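Long-range contacts in A1 protein (Enterobacteria phage Qbeta, PDB 3RLK), which is a minor coat protein of phage Qbeta, made by read-through of the coat protein stop codon, whose added domain probably has a structural role in the virion: residues T25-C30 with E62-L67; K68-N73 with A185-P190. All blocks are in the same frame, centred on the assembly; numbering follows the deposited sequence.

Contact 1: residues T25-C30 with E62-L67; sequences TGKYTC and EFDVAL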
loop_
_atom_site.group_PDB
_atom_site.type_symbol
_atom_site.label_atom_id
_atom_site.label_comp_id
_atom_site.label_asym_id
_atom_site.label_seq_id
_atom_site.Cartn_x
_atom_site.Cartn_y
_atom_site.Cartn_z
ATOM N N THR A 25 -15.687 11.043 0.878
ATOM C CA THR A 25 -16.424 12.168 1.430
ATOM C C THR A 25 -15.558 13.268 2.020
ATOM O O THR A 25 -16.092 14.207 2.645
ATOM C CB THR A 25 -17.332 11.745 2.550
ATOM O OG1 THR A 25 -16.547 11.190 3.625
ATOM C CG2 THR A 25 -18.396 10.747 2.041
ATOM N N GLY A 26 -14.239 13.158 1.858
ATOM C CA GLY A 26 -13.320 14.201 2.421
ATOM C C GLY A 26 -11.919 14.053 1.884
ATOM O O GLY A 26 -11.678 13.382 0.869
ATOM N N LYS A 27 -10.963 14.652 2.580
ATOM C CA LYS A 27 -9.522 14.532 2.166
ATOM C C LYS A 27 -8.754 14.082 3.439
ATOM O O LYS A 27 -9.211 14.260 4.593
ATOM C CB LYS A 27 -8.940 15.888 1.755
ATOM C CG LYS A 27 -9.727 16.700 0.693
ATOM C CD LYS A 27 -8.888 16.820 -0.570
ATOM C CE LYS A 27 -9.646 17.396 -1.797
ATOM N NZ LYS A 27 -10.393 16.336 -2.586
ATOM N N TYR A 28 -7.589 13.518 3.232
ATOM C CA TYR A 28 -6.750 13.027 4.348
ATOM C C TYR A 28 -5.286 13.122 3.898
ATOM O O TYR A 28 -4.866 12.491 2.900
ATOM C CB TYR A 28 -7.129 11.578 4.615
ATOM C CG TYR A 28 -6.287 10.898 5.673
ATOM C CD1 TYR A 28 -5.295 9.952 5.328
ATOM C CD2 TYR A 28 -6.501 11.166 7.016
ATOM C CE1 TYR A 28 -4.548 9.294 6.251
ATOM C CE2 TYR A 28 -5.728 10.487 8.007
ATOM C CZ TYR A 28 -4.781 9.543 7.640
ATOM O OH TYR A 28 -4.067 8.966 8.669
ATOM N N THR A 29 -4.494 13.884 4.649
ATOM C CA THR A 29 -3.054 14.019 4.363
ATOM C C THR A 29 -2.312 12.740 4.731
ATOM O O THR A 29 -2.509 12.213 5.854
ATOM C CB THR A 29 -2.438 15.118 5.236
ATOM O OG1 THR A 29 -3.111 16.380 5.001
ATOM C CG2 THR A 29 -1.002 15.276 4.904
ATOM N N CYS A 30 -1.535 12.208 3.788
ATOM C CA CYS A 30 -0.717 11.038 4.037
ATOM C C CYS A 30 0.138 11.304 5.282
ATOM O O CYS A 30 0.859 12.316 5.352
ATOM C CB CYS A 30 0.200 10.762 2.856
ATOM S SG CYS A 30 1.066 9.232 3.068
ATOM N N GLU A 62 -2.516 15.289 0.058
ATOM C CA GLU A 62 -3.799 14.676 0.516
ATOM C C GLU A 62 -4.382 13.629 -0.467
ATOM O O GLU A 62 -4.454 13.876 -1.657
ATOM C CB GLU A 62 -4.839 15.783 0.671
ATOM C CG GLU A 62 -4.577 16.680 1.841
ATOM C CD GLU A 62 -5.561 17.905 1.833
ATOM O OE1 GLU A 62 -5.922 18.412 0.722
ATOM O OE2 GLU A 62 -5.960 18.354 2.949
ATOM N N PHE A 63 -4.813 12.468 0.061
ATOM C CA PHE A 63 -5.747 11.565 -0.629
ATOM C C PHE A 63 -7.169 12.158 -0.645
ATOM O O PHE A 63 -7.551 12.966 0.222
ATOM C CB PHE A 63 -5.825 10.213 0.102
ATOM C CG PHE A 63 -4.484 9.565 0.316
ATOM C CD1 PHE A 63 -3.796 8.956 -0.759
ATOM C CD2 PHE A 63 -3.911 9.496 1.573
ATOM C CE1 PHE A 63 -2.565 8.267 -0.553
ATOM C CE2 PHE A 63 -2.701 8.849 1.789
ATOM C CZ PHE A 63 -2.001 8.242 0.771
ATOM N N ASP A 64 -7.940 11.779 -1.676
ATOM C CA ASP A 64 -9.294 12.296 -1.842
ATOM C C ASP A 64 -10.265 11.300 -1.208
ATOM O O ASP A 64 -11.223 10.855 -1.853
ATOM C CB ASP A 64 -9.594 12.434 -3.330
ATOM C CG ASP A 64 -8.786 13.543 -3.993
ATOM O OD1 ASP A 64 -8.493 14.570 -3.321
ATOM O OD2 ASP A 64 -8.510 13.421 -5.211
ATOM N N VAL A 65 -9.953 10.886 0.009
ATOM C CA VAL A 65 -10.944 10.188 0.874
ATOM C C VAL A 65 -10.793 10.784 2.246
ATOM O O VAL A 65 -9.649 11.257 2.553
ATOM C CB VAL A 65 -10.697 8.648 1.008
ATOM C CG1 VAL A 65 -11.065 7.959 -0.213
ATOM C CG2 VAL A 65 -9.229 8.297 1.441
ATOM N N ALA A 66 -11.874 10.759 3.066
ATOM C CA ALA A 66 -11.778 11.076 4.518
ATOM C C ALA A 66 -11.262 9.831 5.224
ATOM O O ALA A 66 -11.550 8.699 4.809
ATOM C CB ALA A 66 -13.125 11.502 5.161
ATOM N N LEU A 67 -10.515 10.020 6.315
ATOM C CA LEU A 67 -10.163 8.837 7.098
ATOM C C LEU A 67 -11.398 8.025 7.405
ATOM O O LEU A 67 -11.345 6.782 7.256
ATOM C CB LEU A 67 -9.507 9.220 8.418
ATOM C CG LEU A 67 -9.134 8.074 9.347
ATOM C CD1 LEU A 67 -8.073 7.161 8.723
ATOM C CD2 LEU A 67 -8.550 8.791 10.569
HETATM O O HOH W 1 -9.838 12.602 7.096
#
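Y28 loses more surface to the opposing segment than any other residue here, followed by K27 and F63. Y28 and F63 form an antiparallel hydrogen-bonded pair. Y28 N donates to F63 O over 3.1 Å with an N-H...O angle of 152°, and F63 N returns a bond to Y28 O at 2.8 Å. Next to them, T29 and E62 are a non-hydrogen-bonded pair, so 28-29 and 62-63 make a two-stranded antiparallel sheet. With CG anti to its backbone N (chi1 176°), the Y28 side chain runs alongside that of F63, and its ring edge meets F63 CD2 at 4.0 Å from CD1. L67 CD1 lies over one face of the tyrosine ring, while L67 CB is 3.8 Å from Y28 CD2. Farther along, C30 CB touches F63 CE2 at 3.6 Å. The Y28 hydroxyl leaves the pair to hydrogen-bond V188 N of strand 183-188.

K27 occupies the more exposed side. Bent at chi2 and chi4, its chain crosses E62 at about a right angle and brings NZ 2.7 Å from D64 OD1 in a salt bridge; NZ comes in from above the carboxylate plane, 55° out of it. A water accepts from L67 N at 2.8 Å and donates to K27 O, spanning the segments where direct strand pairing has stopped. The chemistry implies a pairing fixed by backbone bonds, with aromatic packing facing the protein and a salt bridge on the exposed side.

Contact 2: residues K68-N73 with A185-P190; sequences KDLLGN and AVIVVP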
loop_
_atom_site.group_PDB
_atom_site.type_symbol
_atom_site.label_atom_id
_atom_site.label_comp_id
_atom_site.label_asym_id
_atom_site.label_seq_id
_atom_site.Cartn_x
_atom_site.Cartn_y
_atom_site.Cartn_z
ATOM N N LYS A 68 -12.480 8.668 7.831
ATOM C CA LYS A 68 -13.639 7.836 8.261
ATOM C C LYS A 68 -14.161 6.980 7.090
ATOM O O LYS A 68 -14.802 5.947 7.347
ATOM C CB LYS A 68 -14.773 8.641 8.888
ATOM C CG LYS A 68 -15.600 9.555 7.947
ATOM C CD LYS A 68 -16.918 9.980 8.544
ATOM C CE LYS A 68 -17.949 10.164 7.433
ATOM N NZ LYS A 68 -17.725 11.439 6.674
ATOM N N ASP A 69 -13.880 7.358 5.833
ATOM C CA ASP A 69 -14.385 6.528 4.707
ATOM C C ASP A 69 -13.844 5.099 4.703
ATOM O O ASP A 69 -14.500 4.168 4.181
ATOM C CB ASP A 69 -14.015 7.134 3.336
ATOM C CG ASP A 69 -14.687 8.468 3.105
ATOM O OD1 ASP A 69 -15.771 8.632 3.734
ATOM O OD2 ASP A 69 -14.130 9.352 2.404
ATOM N N LEU A 70 -12.648 4.944 5.276
ATOM C CA LEU A 70 -11.943 3.665 5.256
ATOM C C LEU A 70 -12.129 2.851 6.508
ATOM O O LEU A 70 -11.570 1.735 6.576
ATOM C CB LEU A 70 -10.446 3.910 5.048
ATOM C CG LEU A 70 -10.083 4.905 3.946
ATOM C CD1 LEU A 70 -8.586 5.177 3.914
ATOM C CD2 LEU A 70 -10.524 4.462 2.519
ATOM N N LEU A 71 -12.830 3.436 7.504
ATOM C CA LEU A 71 -13.005 2.842 8.819
ATOM C C LEU A 71 -14.444 2.303 9.008
ATOM O O LEU A 71 -15.357 2.684 8.285
ATOM C CB LEU A 71 -12.722 3.804 9.938
ATOM C CG LEU A 71 -11.247 4.314 9.930
ATOM C CD1 LEU A 71 -11.096 5.237 11.141
ATOM C CD2 LEU A 71 -10.125 3.254 9.896
ATOM N N GLY A 72 -14.596 1.313 9.866
ATOM C CA GLY A 72 -15.938 0.808 10.119
ATOM C C GLY A 72 -15.835 -0.234 11.172
ATOM O O GLY A 72 -14.960 -0.135 12.058
ATOM N N ASN A 73 -16.730 -1.225 11.099
ATOM C CA ASN A 73 -16.716 -2.268 12.119
ATOM C C ASN A 73 -16.294 -3.701 11.737
ATOM O O ASN A 73 -16.550 -4.685 12.490
ATOM C CB ASN A 73 -18.081 -2.271 12.883
ATOM C CG ASN A 73 -19.233 -2.702 11.994
ATOM O OD1 ASN A 73 -19.022 -3.108 10.859
ATOM N ND2 ASN A 73 -20.437 -2.611 12.491
ATOM N N ALA A 185 -5.279 4.481 -0.099
ATOM C CA ALA A 185 -4.682 5.416 0.875
ATOM C C ALA A 185 -3.750 4.710 1.850
ATOM O O ALA A 185 -3.782 3.475 1.974
ATOM C CB ALA A 185 -5.764 6.193 1.644
ATOM N N VAL A 186 -2.891 5.491 2.526
ATOM C CA VAL A 186 -2.065 4.954 3.621
ATOM C C VAL A 186 -2.549 5.764 4.802
ATOM O O VAL A 186 -2.635 7.050 4.745
ATOM C CB VAL A 186 -0.500 5.207 3.430
ATOM C CG1 VAL A 186 0.250 4.874 4.754
ATOM C CG2 VAL A 186 0.088 4.356 2.323
ATOM N N ILE A 187 -2.898 5.064 5.891
ATOM C CA ILE A 187 -3.435 5.756 7.071
ATOM C C ILE A 187 -2.682 5.362 8.330
ATOM O O ILE A 187 -1.973 4.337 8.340
ATOM C CB ILE A 187 -5.001 5.475 7.297
ATOM C CG1 ILE A 187 -5.185 3.973 7.573
ATOM C CG2 ILE A 187 -5.783 5.795 6.007
ATOM C CD1 ILE A 187 -6.666 3.584 7.964
ATOM N N VAL A 188 -2.908 6.156 9.379
ATOM C CA VAL A 188 -2.670 5.703 10.749
ATOM C C VAL A 188 -4.035 5.262 11.373
ATOM O O VAL A 188 -4.949 6.070 11.531
ATOM C CB VAL A 188 -1.916 6.759 11.596
ATOM C CG1 VAL A 188 -1.854 6.283 13.063
ATOM C CG2 VAL A 188 -0.420 6.963 11.103
ATOM N N VAL A 189 -4.218 3.956 11.623
ATOM C CA VAL A 189 -5.535 3.526 12.145
ATOM C C VAL A 189 -5.722 4.005 13.601
ATOM O O VAL A 189 -4.893 3.706 14.469
ATOM C CB VAL A 189 -5.776 2.018 11.966
ATOM C CG1 VAL A 189 -4.716 1.201 12.697
ATOM C CG2 VAL A 189 -7.203 1.611 12.386
ATOM N N PRO A 190 -6.807 4.740 13.882
ATOM C CA PRO A 190 -7.068 5.174 15.305
ATOM C C PRO A 190 -7.277 4.030 16.274
ATOM O O PRO A 190 -7.907 3.016 15.947
ATOM C CB PRO A 190 -8.379 5.951 15.232
ATOM C CG PRO A 190 -8.525 6.289 13.739
ATOM C CD PRO A 190 -7.919 5.107 12.996
#
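L70 and L71 both direct their CB atoms at the segment 185-190, and the side chains of both leucines run antiparallel to that of I187 and pass alongside it, so that the methyl ends make the contact. L70 has CG anti to its carbonyl carbon and chi2 at 174°, which extends CD1 against two methyls: I187 CG2 at 3.6 Å from L70 CD1, and A185 CB at 3.8 Å from the same methyl. L71 adopts a similar conformation but splits its two methyls between partners. Its CD2 reaches I187 CD1 at 4.0 Å, and it comes 4.2 Å from V189 CG2, the two side chains crossing obliquely.

A185 and I187 point the same way because they alternate with V186 on strand 183-188, an outer strand of the three-stranded antiparallel sheet in which 154-159 is central. Strand 71-72 belongs elsewhere, pairing with 90-91. The separation of the backbones bears this out, since the closest CA atoms, those of L71 and V189, are still 8.2 Å apart, and side chains alone bridge the gap. I187 places CG1 in the crowded position between N and carbonyl carbon (chi1 63°), with CG2 beside the backbone N; its two branches thereby serve different leucines. Beyond the end of the strand, P190 meets L71 tip to tip, its CD 3.7 Å from L71 CD1.

How the contacts relate
Contact 1 is partly buried and combines backbone pairing, a salt bridge and a water with apolar packing, whereas contact 2 is a buried, wholly apolar meeting of side chains. Both lie on the same side of the chain's centre, their own centres about 10 Å apart, and they follow in series, 62-67 running directly into 68-73. Strand 183-188 is common ground: I187, which receives the leucines of contact 2, also touches L67 of contact 1, and A185 touches F63 and V65. A polar tie supplements this, for T25 OG1 lies 2.7 Å from D69 OD1, a probable hydrogen bond, and D69 OD2 accepts from A66 N.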